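Local atomic coordinates of gamma-glutamyltranspeptidase (Klebsiella pneumoniae subsp. pneumoniae, PDB entry 5HFT), a protein that catalyses the conversion of oxamate to oxalate in the uric acid degradation pathway, as a member of the gamma-glutamyltransferase family. Residues 75-80 with 97-102; 107-112 with 161-166. One frame throughout, in Å; residues are numbered along the deposited sequence.

Overall arrangement
Both contacts pack a helix against the same antiparallel sheet, within the gamma-glutamyltranspeptidase family region of the Ntn-hydrolase clan. Interaction 1 sets helix 88-101 against strand 76-82. Interaction 2 sets helix 105-110 against strand 160-166. The two strands are neighbours in the sheet, and the two helices follow each other in the chain. The centres of the contacts lie about 8 Å apart. Interaction 1 is complete in the sequence before interaction 2 begins. They also touch directly: Val78 and Ile164 probably share a backbone hydrogen bond, and Tyr98 packs on Val165. Together they join consecutive helices to adjacent strands, in the alpha-on-beta layering of this clan.

Interaction 1 (75-80 with 97-102); sequences RVMVYG and RYILQG
Arg75 and Met77 meet Tyr98 and Ile99 where a helix packs on a beta sheet, the layered alpha/beta build of the Ntn-hydrolase fold. Met77 lies on strand 76-82, and Tyr98 and Ile99 lie near the C-terminal end of helix 88-101. The backbones stay well apart, with Met77 CA 10.3 Å from Ile99 CA. Long side chains therefore make the contact.

The tight part is apolar. Met77 is buried and fully extended, with CG anti to the backbone N (chi1 165°). This carries its sulfur and methyl out to the helix. Met77 and Tyr98 run past each other in opposite directions. The Met77 methyl CE sits 3.9 Å from Tyr98 CD2. The sulfur makes an oblique Met-aromatic contact, with Met77 SD 5.1 Å from the centre of the Tyr98 ring. Ile99 adds its outer methyl, with CD1 4.1 Å from Met77 SD, and also packs on Leu71 of the neighbouring strand. Val165 touches both Met77 and Tyr98.

The looser side is polar, and here Arg75 is partly exposed. Arg75 stands just before the strand, and its chain bends at chi3. Its stronger polar partner is Asp73, which forms a salt bridge with NE. That link probably helps to fix the rotation of the guanidinium. The group is turned 55° from the plane of the Tyr98 ring, and the hydroxyl lies at its edge, near its plane. Arg75 NH1 donates a weak hydrogen bond to Tyr98 OH, 2.9 Å long and bent to 130° at the hydrogen.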
loop_
_atom_site.group_PDB
_atom_site.type_symbol
_atom_site.label_atom_id
_atom_site.label_comp_id
_atom_site.label_asym_id
_atom_site.label_seq_id
_atom_site.Cartn_x
_atom_site.Cartn_y
_atom_site.Cartn_z
ATOM N N ARG C 75 -22.998 -6.167 -3.516
ATOM C CA ARG C 75 -21.591 -6.338 -3.822
ATOM C C ARG C 75 -20.721 -5.582 -2.817
ATOM O O ARG C 75 -21.021 -4.448 -2.438
ATOM C CB ARG C 75 -21.297 -5.859 -5.243
ATOM C CG ARG C 75 -21.984 -6.653 -6.343
ATOM C CD ARG C 75 -21.686 -6.031 -7.685
ATOM N NE ARG C 75 -22.400 -4.783 -7.910
ATOM C CZ ARG C 75 -22.244 -4.010 -8.986
ATOM N NH1 ARG C 75 -21.373 -4.337 -9.933
ATOM N NH2 ARG C 75 -22.948 -2.895 -9.114
ATOM N N VAL C 76 -19.628 -6.220 -2.398
ATOM C CA VAL C 76 -18.529 -5.569 -1.691
ATOM C C VAL C 76 -17.352 -5.524 -2.656
ATOM O O VAL C 76 -17.237 -6.370 -3.549
ATOM C CB VAL C 76 -18.168 -6.323 -0.389
ATOM C CG1 VAL C 76 -17.230 -5.526 0.455
ATOM C CG2 VAL C 76 -19.422 -6.628 0.403
ATOM N N MET C 77 -16.464 -4.553 -2.473
ATOM C CA MET C 77 -15.461 -4.334 -3.505
ATOM C C MET C 77 -14.223 -3.672 -2.914
ATOM O O MET C 77 -14.339 -2.629 -2.267
ATOM C CB MET C 77 -16.083 -3.474 -4.606
ATOM C CG MET C 77 -15.124 -2.858 -5.564
ATOM S SD MET C 77 -16.003 -1.659 -6.560
ATOM C CE MET C 77 -14.677 -1.119 -7.642
ATOM N N VAL C 78 -13.043 -4.244 -3.144
ATOM C CA VAL C 78 -11.797 -3.580 -2.745
ATOM C C VAL C 78 -10.945 -3.298 -3.976
ATOM O O VAL C 78 -10.882 -4.112 -4.901
ATOM C CB VAL C 78 -10.987 -4.371 -1.702
ATOM C CG1 VAL C 78 -11.791 -4.523 -0.424
ATOM C CG2 VAL C 78 -10.592 -5.705 -2.238
ATOM N N TYR C 79 -10.317 -2.124 -3.999
ATOM C CA TYR C 79 -9.508 -1.717 -5.140
ATOM C C TYR C 79 -8.372 -0.823 -4.657
ATOM O O TYR C 79 -8.250 -0.515 -3.468
ATOM C CB TYR C 79 -10.377 -1.046 -6.223
ATOM C CG TYR C 79 -11.102 0.244 -5.853
ATOM C CD1 TYR C 79 -12.204 0.235 -5.019
ATOM C CD2 TYR C 79 -10.727 1.455 -6.417
ATOM C CE1 TYR C 79 -12.895 1.425 -4.703
ATOM C CE2 TYR C 79 -11.399 2.632 -6.114
ATOM C CZ TYR C 79 -12.485 2.620 -5.248
ATOM N N GLY C 80 -7.505 -0.440 -5.585
ATOM C CA GLY C 80 -6.347 0.357 -5.243
ATOM C C GLY C 80 -5.481 0.634 -6.449
ATOM O O GLY C 80 -5.335 -0.222 -7.323
ATOM N N ARG C 97 -16.645 3.963 -14.593
ATOM C CA ARG C 97 -16.780 2.858 -15.541
ATOM C C ARG C 97 -17.485 1.663 -14.909
ATOM O O ARG C 97 -18.522 1.208 -15.404
ATOM C CB ARG C 97 -15.410 2.442 -16.072
ATOM C CG ARG C 97 -15.079 3.051 -17.413
ATOM C CD ARG C 97 -13.614 3.357 -17.465
ATOM N NE ARG C 97 -13.208 3.974 -18.717
ATOM C CZ ARG C 97 -11.977 4.427 -18.937
ATOM N NH1 ARG C 97 -11.052 4.341 -17.984
ATOM N NH2 ARG C 97 -11.667 4.978 -20.101
ATOM N N TYR C 98 -16.929 1.124 -13.822
ATOM C CA TYR C 98 -17.496 -0.097 -13.260
ATOM C C TYR C 98 -18.847 0.168 -12.610
ATOM O O TYR C 98 -19.866 -0.418 -12.997
ATOM C CB TYR C 98 -16.532 -0.737 -12.260
ATOM C CG TYR C 98 -17.103 -2.001 -11.657
ATOM C CD1 TYR C 98 -17.368 -3.125 -12.443
ATOM C CD2 TYR C 98 -17.377 -2.075 -10.311
ATOM C CE1 TYR C 98 -17.898 -4.283 -11.896
ATOM C CE2 TYR C 98 -17.911 -3.225 -9.750
ATOM C CZ TYR C 98 -18.172 -4.327 -10.540
ATOM O OH TYR C 98 -18.698 -5.457 -9.946
ATOM N N ILE C 99 -18.871 1.053 -11.615
ATOM C CA ILE C 99 -20.083 1.267 -10.826
ATOM C C ILE C 99 -21.146 2.003 -11.641
ATOM O O ILE C 99 -22.303 1.573 -11.707
ATOM C CB ILE C 99 -19.731 2.001 -9.518
ATOM C CG1 ILE C 99 -18.670 1.189 -8.758
ATOM C CG2 ILE C 99 -20.960 2.192 -8.663
ATOM C CD1 ILE C 99 -18.470 1.587 -7.332
ATOM N N LEU C 100 -20.789 3.138 -12.246
ATOM C CA LEU C 100 -21.813 3.960 -12.881
ATOM C C LEU C 100 -22.262 3.410 -14.216
ATOM O O LEU C 100 -23.430 3.583 -14.588
ATOM C CB LEU C 100 -21.330 5.388 -13.093
ATOM C CG LEU C 100 -20.917 6.168 -11.860
ATOM C CD1 LEU C 100 -20.565 7.592 -12.255
ATOM C CD2 LEU C 100 -22.012 6.100 -10.827
ATOM N N GLN C 101 -21.371 2.772 -14.961
ATOM C CA GLN C 101 -21.653 2.463 -16.353
ATOM C C GLN C 101 -21.764 0.970 -16.650
ATOM O O GLN C 101 -21.973 0.606 -17.815
ATOM C CB GLN C 101 -20.592 3.122 -17.236
ATOM C CG GLN C 101 -20.600 4.631 -17.066
ATOM C CD GLN C 101 -19.539 5.337 -17.879
ATOM O OE1 GLN C 101 -18.416 4.843 -18.030
ATOM N NE2 GLN C 101 -19.877 6.512 -18.393
ATOM N N GLY C 102 -21.668 0.099 -15.640
ATOM C CA GLY C 102 -21.828 -1.337 -15.828
ATOM C C GLY C 102 -20.745 -2.038 -16.627
ATOM O O GLY C 102 -20.856 -3.249 -16.850
#

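Interaction 2 (107-112 with 161-166)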
loop_
_atom_site.group_PDB
_atom_site.type_symbol
_atom_site.label_atom_id
_atom_site.label_comp_id
_atom_site.label_asym_id
_atom_site.label_seq_id
_atom_site.Cartn_x
_atom_site.Cartn_y
_atom_site.Cartn_z
ATOM N N GLU C 107 -12.514 -4.946 -17.654
ATOM C CA GLU C 107 -12.467 -3.917 -18.686
ATOM C C GLU C 107 -12.369 -2.529 -18.072
ATOM O O GLU C 107 -11.666 -1.664 -18.607
ATOM C CB GLU C 107 -13.686 -4.013 -19.604
ATOM N N SER C 108 -13.044 -2.304 -16.938
ATOM C CA SER C 108 -13.016 -0.987 -16.300
ATOM C C SER C 108 -11.595 -0.564 -15.958
ATOM O O SER C 108 -11.259 0.616 -16.046
ATOM C CB SER C 108 -13.904 -0.979 -15.054
ATOM N N ILE C 109 -10.747 -1.515 -15.571
ATOM C CA ILE C 109 -9.365 -1.206 -15.210
ATOM C C ILE C 109 -8.483 -1.044 -16.456
ATOM O O ILE C 109 -7.496 -0.301 -16.426
ATOM C CB ILE C 109 -8.826 -2.310 -14.275
ATOM C CG1 ILE C 109 -9.610 -2.336 -12.971
ATOM C CG2 ILE C 109 -7.364 -2.085 -13.938
ATOM C CD1 ILE C 109 -9.334 -3.529 -12.128
ATOM N N SER C 110 -8.845 -1.689 -17.573
ATOM C CA SER C 110 -7.987 -1.731 -18.757
ATOM C C SER C 110 -8.159 -0.509 -19.655
ATOM O O SER C 110 -7.162 0.057 -20.124
ATOM C CB SER C 110 -8.260 -2.999 -19.557
ATOM O OG SER C 110 -7.931 -4.158 -18.814
ATOM N N ARG C 111 -9.420 -0.111 -19.941
ATOM C CA ARG C 111 -9.750 1.046 -20.775
ATOM C C ARG C 111 -8.840 2.227 -20.447
ATOM O O ARG C 111 -8.530 2.472 -19.272
ATOM C CB ARG C 111 -11.218 1.447 -20.606
ATOM N N PRO C 112 -8.334 2.932 -21.457
ATOM C CA PRO C 112 -7.284 3.931 -21.210
ATOM C C PRO C 112 -7.758 5.066 -20.309
ATOM O O PRO C 112 -8.953 5.348 -20.192
ATOM C CB PRO C 112 -6.939 4.433 -22.620
ATOM C CG PRO C 112 -8.130 4.050 -23.479
ATOM C CD PRO C 112 -8.654 2.787 -22.890
ATOM N N ALA C 161 -3.883 -0.439 -11.164
ATOM C CA ALA C 161 -5.030 -0.596 -10.293
ATOM C C ALA C 161 -5.419 -2.067 -10.232
ATOM O O ALA C 161 -5.278 -2.804 -11.208
ATOM C CB ALA C 161 -6.199 0.273 -10.763
ATOM N N GLY C 162 -5.886 -2.495 -9.058
ATOM C CA GLY C 162 -6.387 -3.839 -8.872
ATOM C C GLY C 162 -7.744 -3.759 -8.193
ATOM O O GLY C 162 -8.141 -2.703 -7.695
ATOM N N ALA C 163 -8.468 -4.876 -8.210
ATOM C CA ALA C 163 -9.789 -4.882 -7.598
ATOM C C ALA C 163 -10.268 -6.310 -7.388
ATOM O O ALA C 163 -9.933 -7.224 -8.155
ATOM C CB ALA C 163 -10.819 -4.113 -8.443
ATOM N N ILE C 164 -11.067 -6.482 -6.340
ATOM C CA ILE C 164 -11.874 -7.680 -6.146
ATOM C C ILE C 164 -13.291 -7.219 -5.892
ATOM O O ILE C 164 -13.509 -6.267 -5.137
ATOM C CB ILE C 164 -11.397 -8.568 -4.977
ATOM C CG1 ILE C 164 -9.924 -8.943 -5.121
ATOM C CG2 ILE C 164 -12.304 -9.800 -4.833
ATOM C CD1 ILE C 164 -9.424 -9.779 -3.990
ATOM N N VAL C 165 -14.242 -7.849 -6.555
ATOM C CA VAL C 165 -15.652 -7.650 -6.264
ATOM C C VAL C 165 -16.193 -8.970 -5.749
ATOM O O VAL C 165 -15.942 -10.023 -6.347
ATOM C CB VAL C 165 -16.423 -7.157 -7.499
ATOM C CG1 VAL C 165 -17.917 -6.952 -7.178
ATOM C CG2 VAL C 165 -15.792 -5.859 -7.989
ATOM N N ARG C 166 -16.855 -8.917 -4.601
ATOM C CA ARG C 166 -17.643 -10.024 -4.084
ATOM C C ARG C 166 -19.122 -9.745 -4.345
ATOM O O ARG C 166 -19.639 -8.691 -3.965
ATOM C CB ARG C 166 -17.390 -10.249 -2.592
ATOM C CG ARG C 166 -18.436 -11.177 -2.011
ATOM C CD ARG C 166 -18.261 -11.527 -0.544
ATOM N NE ARG C 166 -19.312 -12.465 -0.144
ATOM C CZ ARG C 166 -19.234 -13.782 -0.309
ATOM N NH1 ARG C 166 -18.138 -14.315 -0.858
ATOM N NH2 ARG C 166 -20.245 -14.568 0.069
#
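A helix-on-sheet contact in the hydrophobic core of the Ntn-hydrolase fold brings Ile109 of helix 105-110 onto Ala161, Gly162 and Ala163 of strand 160-166. All four residues are buried. The backbones come close here, with Ile109 CA 6.6 Å from Ala161 CA. Small residues on the strand probably allow this approach.

Among the modelled side chains of 107-112, Ile109 makes the contact with the strand, and both of its branches are used. CG1 lies anti to the carbonyl carbon (chi1 -64°) and CG2 anti to the backbone N, which spreads the two branches along the strand. The short branch covers the start of the segment: Ile109 CG2 is 3.5 Å from the carbonyl O of Ala161 and 4.1 Å from Ala161 CB. The long branch runs on to Ala163, where Ile109 CD1 is 4.0 Å from Ala163 CB. Between the two alanines, Ile109 CD1 passes over the backbone of Gly162, 4.3 Å from its C atom. The contact is van der Waals in kind.

Polar groups nearby are held by other residues: the carbonyl O of Ile109 accepts hydrogen bonds from Arg113 and Arg179, and Asp177 takes the N-H of Ala161. The side chain of Ala161 is about 9 Å from Gly83, a probable substrate-binding residue, so the contact lies beside, but not in, the presumed substrate site. Strand 160-166 runs between strands 76-82 and 172-175, bonded to both; Ile109 also touches Ala175 of the latter, while Ser108, one residue earlier in the helix, packs on Leu94 and Tyr98 of helix 88-101.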